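Hydrogenase maturation factor (Thermoanaerobacter tengcongensis, PDB 3VTH) probably transfers the carbamoyl group of carbamoyl phosphate, at the cost of ATP, to the C-terminal cysteine of HypE during [NiFe]-hydrogenase maturation. Local coordinates at residues F226-N231 against V326-N331; G215-I220 against D350-F355; E335-D340 against R365-V370. All coordinates share one frame; numbering follows the deposited sequence. Where two conformers were deposited one is given.

Interaction 1: F226-N231 against V326-N331; sequences FHLAVN and VMTSGN. With MG (magnesium ion), chain G; APC (diphosphomethylphosphonic acid adenosyl ester), chain F.
Leu228 and Thr328 exchange both of their backbone bonds, and this antiparallel hydrogen-bonded pair is the centre of the contact between 226-231 and 326-331. Leu228 N gives to Thr328 O at 2.7 Å, and Thr328 N returns to Leu228 O at 3.0 Å. Val326 N reaches Val230 O and Gly330 N reaches Phe226 O; this last donor stands above the carbonyl plane. His227 and Ser329 form the neighbouring non-hydrogen-bonded pair.

The apolar contacts fall on two faces. On one, Leu228 CB lies 3.8 Å from Thr328 CG2, and Leu228 CD1 reaches past them to the backbone at Ser329 O and Gly330 CA. Farther along this face Val230 and Val326 run abreast and meet through their CG2 methyls. On the other, Met327, bent at its second and third torsions, lays SD 4.0 Å from Ala229 CB and CE beside His227 CB. The His227 ring has Thr328 O at its edge, near its plane, and brings CD2 to 3.6 Å from Ser329 CA.

The polar side chains of 326-331 turn to the nucleotide and magnesium. Thr328 OG1 is anti to its backbone N (chi1 -172°) and donates to APC O1A at 2.6 Å, while also bonded to Lys245. Ser329 N holds O2A of APC, and Ser329 OG binds magnesium at 2.1 Å. The same hydroxyl donates to a lone pair of Asn331 OD1 at 2.6 Å, in the plane of that amide, which leaves Asn331 ND2 turned to APC O1G for a nearly straight bond (172°). Oxygens from all three phosphorus groups of APC and a water also bind the ion.

A strand end that delivers a Thr-Ser-Gly-Asn sequence to the phosphate chain of an ATP analogue and magnesium is characteristic of the nucleotide site of the YrdC-like domain.

Interaction 2: G215-I220 against D350-F355; sequences GKIVAI and DIADVF
Parallel pairing of strands 218-221 and 354-358 begins here, where Val218 lies beside Val354 and Ala219 beside Phe355 in the mixed sheet of the YrdC-like domain. Ala219 N donates to Val354 O at 2.9 Å. Just before the first bridge, Val218 with Val354, Ile217 O takes Asp353 N at 2.8 Å and, weakly, Val354 N, so a single carbonyl meets two successive amides. Asp353 answers with its side chain, CG anti to its own carbonyl carbon (chi1 -62°): OD2 accepts Ile217 N through its anti lone pair, 2.9 Å away and almost straight (176°). Its other oxygen, OD1, forms a salt bridge with Arg244 of helix 235-245, which ties the carboxylate to a helix packed against Ile217 as well.

The sheet separates the apolar side chains. On one face Val218 CG1 lies 3.5 Å from Val354 CG2, and both valines touch helix 204-213. On the other, Ala219 CB touches both Ala352 CB, at 3.6 Å, and Phe355 CD1, at 3.5 Å. Ala352 CB itself sits 3.9 Å above the plane of the Phe355 ring, offset toward its rim, while Ile217 CD1 abuts the carbonyl oxygen of Ile351.

Interaction 3: E335-D340 against R365-V370; sequences EPICKD and RIDDSV
Arg365 reaches across to 335-340 and donates NH1 to Ile337 O, 2.8 Å away, with an N-H...O angle of 157°. The carbonyl oxygen lies at the edge of the guanidinium, near its plane. Over one face of the same group comes Lys339: its CG stands above the centre, 3.8 Å from the plane, the two side chains running roughly perpendicular. Their first carbons also meet, Lys339 CB lying 3.7 Å from Arg365 CB. On the aliphatic part of the arginine, Ile337 CG2 touches CD at 3.7 Å as the two side chains pass antiparallel. Arg365 CG and CD run past the isoleucine, and the bend at the third torsion (chi3 77°) then turns NE off that line.

Ile337 also meets Asp367, with Ile337 CD1 3.7 Å from Asp367 OD1. A water joins the same two residues, accepting from Ile337 N at 2.7 Å and donating to Asp367 OD2.

Farther out, Lys339 NZ turns away from the arginine to bond Ile362 O and, in the conformer of Asp340 modelled here, to form a salt bridge with Asp340 OD1. Glu343 accepts from the backbone amides of Lys339 and Asp340, while its other carboxylate oxygen makes a long, weak ion pair with Arg365 NH1. Tyr438 of helix 433-449 packs on both Pro336 and Arg365, bringing in the Kae1-like part of the chain.

Asp367 is a known magnesium ligand of this protein, although not bound to the ion here; the nearest atom of its side chain is about 4 Å from the magnesium ion. Segment 365-370 thus lines the magnesium-nucleotide site of the YrdC-like domain with Asp367 and Val370, and 335-340 packs behind it, Ile337 against Asp367.

In the fold
Interactions 1 and 2 belong to the same mixed sheet and are both buried: strands 218-221 and 226-229 are neighbours, joined by His227 O to Ile220 N and Ala229 N to Val218 O. The pairing is antiparallel in interaction 1 and parallel in interaction 2. Interaction 3, only partly buried, joins loops without regular structure and relies on an arginine and a water in place of strand pairing. It adjoins interaction 1 through Cys338, whose backbone hydrogen-bonds to Phe226 and Gly330. Ser329 of interaction 1 binds magnesium; Asp367 of interaction 3 is near but not bound. Interaction 2 stands back from interaction 3, and the two do not touch, their nearest atoms being about 7 Å apart.

Interaction 1: F226-N231 against V326-N331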
loop_
_atom_site.group_PDB
_atom_site.type_symbol
_atom_site.label_atom_id
_atom_site.label_comp_id
_atom_site.label_asym_id
_atom_site.label_seq_id
_atom_site.Cartn_x
_atom_site.Cartn_y
_atom_site.Cartn_z
ATOM N N PHE A 226 2.588 16.909 2.261
ATOM C CA PHE A 226 1.598 17.756 2.899
ATOM C C PHE A 226 0.254 17.034 2.954
ATOM O O PHE A 226 -0.076 16.286 2.029
ATOM C CB PHE A 226 1.448 19.081 2.131
ATOM C CG PHE A 226 2.524 20.077 2.447
ATOM C CD1 PHE A 226 2.283 21.116 3.344
ATOM C CD2 PHE A 226 3.801 19.943 1.895
ATOM C CE1 PHE A 226 3.274 22.017 3.667
ATOM C CE2 PHE A 226 4.801 20.859 2.206
ATOM C CZ PHE A 226 4.536 21.894 3.091
ATOM N N HIS A 227 -0.506 17.279 4.022
ATOM C CA HIS A 227 -1.893 16.827 4.128
ATOM C C HIS A 227 -2.805 17.991 4.502
ATOM O O HIS A 227 -2.368 18.966 5.123
ATOM C CB HIS A 227 -2.027 15.667 5.138
ATOM C CG HIS A 227 -1.334 14.425 4.682
ATOM N ND1 HIS A 227 0.013 14.211 4.898
ATOM C CD2 HIS A 227 -1.765 13.384 3.930
ATOM C CE1 HIS A 227 0.373 13.073 4.331
ATOM N NE2 HIS A 227 -0.686 12.553 3.736
ATOM N N LEU A 228 -4.061 17.889 4.099
ATOM C CA LEU A 228 -5.050 18.917 4.399
ATOM C C LEU A 228 -5.925 18.348 5.473
ATOM O O LEU A 228 -6.374 17.191 5.374
ATOM C CB LEU A 228 -5.889 19.247 3.169
ATOM C CG LEU A 228 -5.125 19.865 1.999
ATOM C CD1 LEU A 228 -5.796 19.556 0.654
ATOM C CD2 LEU A 228 -4.954 21.369 2.223
ATOM N N ALA A 229 -6.161 19.160 6.497
ATOM C CA ALA A 229 -6.939 18.753 7.654
ATOM C C ALA A 229 -8.066 19.723 7.962
ATOM O O ALA A 229 -7.934 20.945 7.770
ATOM C CB ALA A 229 -6.025 18.593 8.875
ATOM N N VAL A 230 -9.184 19.156 8.414
ATOM C CA VAL A 230 -10.287 19.907 8.993
ATOM C C VAL A 230 -10.850 19.101 10.153
ATOM O O VAL A 230 -10.639 17.892 10.235
ATOM C CB VAL A 230 -11.450 20.221 7.974
ATOM C CG1 VAL A 230 -10.981 21.141 6.865
ATOM C CG2 VAL A 230 -12.113 18.938 7.403
ATOM N N ASN A 231 -11.595 19.770 11.029
ATOM C CA ASN A 231 -12.403 19.095 12.038
ATOM C C ASN A 231 -13.345 18.070 11.393
ATOM O O ASN A 231 -14.274 18.444 10.666
ATOM C CB ASN A 231 -13.214 20.150 12.813
ATOM C CG ASN A 231 -14.024 19.569 13.957
ATOM O OD1 ASN A 231 -14.150 18.355 14.110
ATOM N ND2 ASN A 231 -14.577 20.446 14.775
ATOM N N VAL A 326 -9.914 15.066 9.612
ATOM C CA VAL A 326 -9.627 14.587 8.263
ATOM C C VAL A 326 -8.140 14.782 7.991
ATOM O O VAL A 326 -7.553 15.771 8.426
ATOM C CB VAL A 326 -10.439 15.377 7.220
ATOM C CG1 VAL A 326 -9.965 15.086 5.785
ATOM C CG2 VAL A 326 -11.920 15.060 7.373
ATOM N N MET A 327 -7.534 13.806 7.321
ATOM C CA MET A 327 -6.206 13.948 6.764
ATOM C C MET A 327 -6.307 13.430 5.340
ATOM O O MET A 327 -6.472 12.220 5.126
ATOM C CB MET A 327 -5.182 13.115 7.551
ATOM C CG MET A 327 -4.857 13.680 8.913
ATOM S SD MET A 327 -3.906 15.204 8.756
ATOM C CE MET A 327 -2.230 14.568 8.895
ATOM N N THR A 328 -6.225 14.340 4.380
ATOM C CA THR A 328 -6.272 13.972 2.973
ATOM C C THR A 328 -5.020 14.555 2.359
ATOM O O THR A 328 -4.483 15.532 2.869
ATOM C CB THR A 328 -7.582 14.460 2.271
ATOM O OG1 THR A 328 -7.663 13.901 0.947
ATOM C CG2 THR A 328 -7.648 15.980 2.187
ATOM N N SER A 329 -4.529 13.955 1.285
ATOM C CA SER A 329 -3.238 14.374 0.772
ATOM C C SER A 329 -3.336 15.793 0.202
ATOM O O SER A 329 -4.361 16.188 -0.364
ATOM C CB SER A 329 -2.690 13.359 -0.244
ATOM O OG SER A 329 -3.477 13.347 -1.416
ATOM N N GLY A 330 -2.267 16.554 0.403
ATOM C CA GLY A 330 -2.198 17.952 0.008
ATOM C C GLY A 330 -1.837 18.105 -1.452
ATOM O O GLY A 330 -0.657 18.191 -1.805
ATOM N N ASN A 331 -2.869 18.116 -2.293
ATOM C CA ASN A 331 -2.740 18.296 -3.737
ATOM C C ASN A 331 -4.115 18.641 -4.297
ATOM O O ASN A 331 -5.133 18.416 -3.625
ATOM C CB ASN A 331 -2.189 17.029 -4.406
ATOM C CG ASN A 331 -2.869 15.752 -3.914
ATOM O OD1 ASN A 331 -2.384 15.104 -2.983
ATOM N ND2 ASN A 331 -3.992 15.381 -4.543
HETATM MG MG MG G . -4.512 11.687 -2.232
HETATM P PG APC F . -6.618 12.507 -4.581
HETATM O O1G APC F . -5.653 12.944 -3.509
HETATM O O2G APC F . -8.007 13.057 -4.361
HETATM O O3G APC F . -6.126 12.709 -5.985
HETATM P PB APC F . -6.622 9.958 -3.234
HETATM O O1B APC F . -5.151 9.906 -2.963
HETATM O O2B APC F . -7.254 8.631 -3.602
HETATM O O3B APC F . -6.824 10.906 -4.518
HETATM P PA APC F . -6.742 10.762 -0.198
HETATM O O1A APC F . -7.766 11.322 0.762
HETATM O O2A APC F . -5.422 11.442 -0.189
HETATM C C3A APC F . -7.521 10.749 -1.858
HETATM O "O5'" APC F . -6.417 9.220 0.145
HETATM C "C5'" APC F . -7.127 8.452 1.111
HETATM C "C4'" APC F . -7.386 7.066 0.526
HETATM O "O4'" APC F . -7.987 6.284 1.564
HETATM C "C3'" APC F . -8.385 7.143 -0.632
HETATM O "O3'" APC F . -8.016 6.270 -1.714
HETATM C "C2'" APC F . -9.673 6.631 -0.021
HETATM O "O2'" APC F . -10.582 6.100 -1.004
HETATM C "C1'" APC F . -9.163 5.664 1.046
HETATM N N9 APC F . -10.213 5.570 2.054
HETATM C C8 APC F . -10.535 6.486 3.007
HETATM N N7 APC F . -11.606 6.053 3.718
HETATM C C5 APC F . -11.970 4.855 3.210
HETATM C C6 APC F . -13.021 3.848 3.478
HETATM N N6 APC F . -13.919 4.029 4.469
HETATM N N1 APC F . -13.048 2.741 2.705
HETATM C C2 APC F . -12.153 2.524 1.719
HETATM N N3 APC F . -11.174 3.387 1.401
HETATM C C4 APC F . -11.046 4.543 2.111
HETATM O O HOH W 1 -2.842 11.777 -3.694
#

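Interaction 2: G215-I220 against D350-F355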
loop_
_atom_site.group_PDB
_atom_site.type_symbol
_atom_site.label_atom_id
_atom_site.label_comp_id
_atom_site.label_asym_id
_atom_site.label_seq_id
_atom_site.Cartn_x
_atom_site.Cartn_y
_atom_site.Cartn_z
ATOM N N GLY A 215 -12.970 26.125 11.947
ATOM C CA GLY A 215 -13.559 25.422 10.808
ATOM C C GLY A 215 -12.782 25.622 9.520
ATOM O O GLY A 215 -13.336 25.480 8.431
ATOM N N LYS A 216 -11.491 25.929 9.646
ATOM C CA LYS A 216 -10.644 26.190 8.493
ATOM C C LYS A 216 -9.850 24.950 8.044
ATOM O O LYS A 216 -9.791 23.938 8.758
ATOM C CB LYS A 216 -9.699 27.368 8.789
ATOM C CG LYS A 216 -10.423 28.718 8.904
ATOM C CD LYS A 216 -9.462 29.843 9.249
ATOM C CE LYS A 216 -10.198 31.073 9.756
ATOM N NZ LYS A 216 -11.089 31.644 8.716
ATOM N N ILE A 217 -9.267 25.041 6.846
ATOM C CA ILE A 217 -8.459 23.978 6.281
ATOM C C ILE A 217 -6.996 24.307 6.538
ATOM O O ILE A 217 -6.526 25.394 6.184
ATOM C CB ILE A 217 -8.692 23.815 4.758
ATOM C CG1 ILE A 217 -10.115 23.326 4.475
ATOM C CG2 ILE A 217 -7.681 22.824 4.176
ATOM C CD1 ILE A 217 -10.676 23.777 3.157
ATOM N N VAL A 218 -6.288 23.371 7.163
ATOM C CA VAL A 218 -4.869 23.534 7.415
ATOM C C VAL A 218 -4.052 22.588 6.529
ATOM O O VAL A 218 -4.374 21.403 6.417
ATOM C CB VAL A 218 -4.530 23.343 8.927
ATOM C CG1 VAL A 218 -5.383 24.274 9.797
ATOM C CG2 VAL A 218 -4.778 21.920 9.368
ATOM N N ALA A 219 -3.014 23.115 5.886
ATOM C CA ALA A 219 -2.069 22.275 5.158
ATOM C C ALA A 219 -0.880 22.026 6.064
ATOM O O ALA A 219 -0.208 22.972 6.499
ATOM C CB ALA A 219 -1.639 22.930 3.839
ATOM N N ILE A 220 -0.645 20.751 6.375
ATOM C CA ILE A 220 0.345 20.375 7.372
ATOM C C ILE A 220 1.461 19.611 6.692
ATOM O O ILE A 220 1.204 18.595 6.044
ATOM C CB ILE A 220 -0.294 19.477 8.473
ATOM C CG1 ILE A 220 -1.401 20.248 9.217
ATOM C CG2 ILE A 220 0.746 18.974 9.443
ATOM C CD1 ILE A 220 -2.216 19.386 10.186
ATOM N N ASP A 350 -5.540 28.099 -3.047
ATOM C CA ASP A 350 -6.990 28.299 -3.069
ATOM C C ASP A 350 -7.691 27.152 -2.347
ATOM O O ASP A 350 -8.908 27.001 -2.433
ATOM C CB ASP A 350 -7.512 28.440 -4.506
ATOM C CG ASP A 350 -6.989 29.694 -5.214
ATOM O OD1 ASP A 350 -6.861 30.767 -4.575
ATOM O OD2 ASP A 350 -6.725 29.612 -6.434
ATOM N N ILE A 351 -6.915 26.352 -1.623
ATOM C CA ILE A 351 -7.456 25.203 -0.917
ATOM C C ILE A 351 -7.272 25.358 0.591
ATOM O O ILE A 351 -8.253 25.429 1.329
ATOM C CB ILE A 351 -6.841 23.874 -1.420
ATOM C CG1 ILE A 351 -7.025 23.740 -2.943
ATOM C CG2 ILE A 351 -7.451 22.693 -0.680
ATOM C CD1 ILE A 351 -6.352 22.509 -3.549
ATOM N N ALA A 352 -6.020 25.431 1.044
ATOM C CA ALA A 352 -5.748 25.608 2.458
ATOM C C ALA A 352 -5.921 27.061 2.880
ATOM O O ALA A 352 -5.642 27.985 2.108
ATOM C CB ALA A 352 -4.337 25.122 2.793
ATOM N N ASP A 353 -6.384 27.254 4.111
ATOM C CA ASP A 353 -6.461 28.586 4.704
ATOM C C ASP A 353 -5.155 28.998 5.397
ATOM O O ASP A 353 -4.755 30.164 5.340
ATOM C CB ASP A 353 -7.633 28.641 5.680
ATOM C CG ASP A 353 -8.962 28.408 4.983
ATOM O OD1 ASP A 353 -9.344 29.278 4.184
ATOM O OD2 ASP A 353 -9.610 27.361 5.208
ATOM N N VAL A 354 -4.500 28.042 6.053
ATOM C CA VAL A 354 -3.226 28.299 6.749
ATOM C C VAL A 354 -2.300 27.098 6.581
ATOM O O VAL A 354 -2.757 26.010 6.234
ATOM C CB VAL A 354 -3.430 28.606 8.260
ATOM C CG1 VAL A 354 -4.393 29.811 8.466
ATOM C CG2 VAL A 354 -3.957 27.374 8.981
ATOM N N PHE A 355 -1.005 27.301 6.821
ATOM C CA PHE A 355 -0.004 26.271 6.566
ATOM C C PHE A 355 0.887 26.053 7.777
ATOM O O PHE A 355 1.292 27.019 8.434
ATOM C CB PHE A 355 0.895 26.680 5.387
ATOM C CG PHE A 355 0.178 26.764 4.070
ATOM C CD1 PHE A 355 0.340 25.762 3.114
ATOM C CD2 PHE A 355 -0.636 27.869 3.770
ATOM C CE1 PHE A 355 -0.328 25.838 1.870
ATOM C CE2 PHE A 355 -1.292 27.960 2.549
ATOM C CZ PHE A 355 -1.144 26.947 1.599
#

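Interaction 3: E335-D340 against R365-V370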
loop_
_atom_site.group_PDB
_atom_site.type_symbol
_atom_site.label_atom_id
_atom_site.label_comp_id
_atom_site.label_asym_id
_atom_site.label_seq_id
_atom_site.Cartn_x
_atom_site.Cartn_y
_atom_site.Cartn_z
ATOM N N GLU A 335 -3.418 14.930 -8.724
ATOM C CA GLU A 335 -1.998 15.255 -8.818
ATOM C C GLU A 335 -1.229 14.650 -7.632
ATOM O O GLU A 335 -1.798 14.452 -6.571
ATOM C CB GLU A 335 -1.806 16.780 -8.868
ATOM C CG GLU A 335 -2.331 17.418 -10.157
ATOM C CD GLU A 335 -2.072 18.923 -10.256
ATOM O OE1 GLU A 335 -1.200 19.472 -9.526
ATOM O OE2 GLU A 335 -2.749 19.562 -11.082
ATOM N N PRO A 336 0.070 14.363 -7.812
ATOM C CA PRO A 336 0.867 13.816 -6.694
ATOM C C PRO A 336 0.877 14.741 -5.459
ATOM O O PRO A 336 0.892 15.967 -5.604
ATOM C CB PRO A 336 2.287 13.733 -7.266
ATOM C CG PRO A 336 2.135 13.833 -8.768
ATOM C CD PRO A 336 0.880 14.609 -9.025
ATOM N N ILE A 337 0.869 14.144 -4.271
ATOM C CA ILE A 337 1.036 14.866 -3.005
ATOM C C ILE A 337 2.217 15.859 -3.049
ATOM O O ILE A 337 3.304 15.520 -3.533
ATOM C CB ILE A 337 1.183 13.842 -1.822
ATOM C CG1 ILE A 337 1.158 14.532 -0.455
ATOM C CG2 ILE A 337 2.451 12.917 -1.989
ATOM C CD1 ILE A 337 1.132 13.503 0.732
ATOM N N CYS A 338 1.982 17.094 -2.594
ATOM C CA CYS A 338 3.030 18.115 -2.520
ATOM C C CYS A 338 4.063 17.716 -1.483
ATOM O O CYS A 338 3.703 17.203 -0.433
ATOM C CB CYS A 338 2.449 19.471 -2.101
ATOM S SG CYS A 338 1.438 20.245 -3.351
ATOM N N LYS A 339 5.333 17.975 -1.763
ATOM C CA LYS A 339 6.390 17.640 -0.803
ATOM C C LYS A 339 7.265 18.820 -0.365
ATOM O O LYS A 339 7.943 18.735 0.659
ATOM C CB LYS A 339 7.272 16.504 -1.334
ATOM C CG LYS A 339 8.271 16.904 -2.408
ATOM C CD LYS A 339 9.371 15.843 -2.486
ATOM C CE LYS A 339 10.507 16.258 -3.393
ATOM N NZ LYS A 339 11.324 17.299 -2.715
ATOM N N ASP A 340 7.251 19.917 -1.108
ATOM C CA ASP A 340 8.077 21.095 -0.821
ATOM C C ASP A 340 7.228 22.266 -0.315
ATOM O O ASP A 340 6.090 22.434 -0.779
ATOM C CB ASP A 340 8.795 21.529 -2.102
ATOM C CG ASP A 340 9.791 20.498 -2.597
ATOM O OD1 ASP A 340 10.233 19.646 -1.793
ATOM O OD2 ASP A 340 10.144 20.551 -3.798
ATOM N N ARG A 365 8.855 11.797 -1.434
ATOM C CA ARG A 365 7.480 11.941 -0.939
ATOM C C ARG A 365 6.839 10.554 -0.910
ATOM O O ARG A 365 7.262 9.657 -1.657
ATOM C CB ARG A 365 6.682 12.901 -1.830
ATOM C CG ARG A 365 6.024 12.227 -3.038
ATOM C CD ARG A 365 5.550 13.277 -3.987
ATOM N NE ARG A 365 6.650 13.853 -4.755
ATOM C CZ ARG A 365 6.586 15.030 -5.361
ATOM N NH1 ARG A 365 5.478 15.770 -5.267
ATOM N NH2 ARG A 365 7.632 15.484 -6.034
ATOM N N ILE A 366 5.838 10.366 -0.040
ATOM C CA ILE A 366 5.183 9.069 0.103
ATOM C C ILE A 366 3.829 9.231 0.795
ATOM O O ILE A 366 3.729 9.878 1.825
ATOM C CB ILE A 366 6.104 8.030 0.855
ATOM C CG1 ILE A 366 5.454 6.647 0.949
ATOM C CG2 ILE A 366 6.522 8.548 2.254
ATOM C CD1 ILE A 366 6.482 5.477 1.230
ATOM N N ASP A 367 2.782 8.667 0.204
ATOM C CA ASP A 367 1.444 8.765 0.788
ATOM C C ASP A 367 1.263 7.905 2.033
ATOM O O ASP A 367 2.037 6.984 2.271
ATOM C CB ASP A 367 0.407 8.356 -0.265
ATOM C CG ASP A 367 0.141 9.464 -1.258
ATOM O OD1 ASP A 367 -0.406 10.510 -0.850
ATOM O OD2 ASP A 367 0.509 9.300 -2.438
ATOM N N ASP A 368 0.216 8.180 2.800
ATOM C CA ASP A 368 -0.186 7.275 3.874
ATOM C C ASP A 368 -0.588 5.919 3.300
ATOM O O ASP A 368 -1.160 5.846 2.206
ATOM C CB ASP A 368 -1.378 7.853 4.653
ATOM C CG ASP A 368 -1.059 9.178 5.319
ATOM O OD1 ASP A 368 0.143 9.464 5.577
ATOM O OD2 ASP A 368 -2.025 9.949 5.563
ATOM N N SER A 369 -0.260 4.853 4.024
ATOM C CA SER A 369 -0.722 3.512 3.669
ATOM C C SER A 369 -2.176 3.345 4.101
ATOM O O SER A 369 -2.639 4.043 5.003
ATOM C CB SER A 369 0.131 2.446 4.361
ATOM O OG SER A 369 1.429 2.419 3.803
ATOM N N VAL A 370 -2.887 2.456 3.420
ATOM C CA VAL A 370 -4.253 2.096 3.771
ATOM C C VAL A 370 -4.295 0.581 3.876
ATOM O O VAL A 370 -3.921 -0.122 2.945
ATOM C CB VAL A 370 -5.286 2.584 2.712
ATOM C CG1 VAL A 370 -6.715 2.202 3.127
ATOM C CG2 VAL A 370 -5.167 4.119 2.512
HETATM O O HOH W 2 0.055 11.535 -4.314
#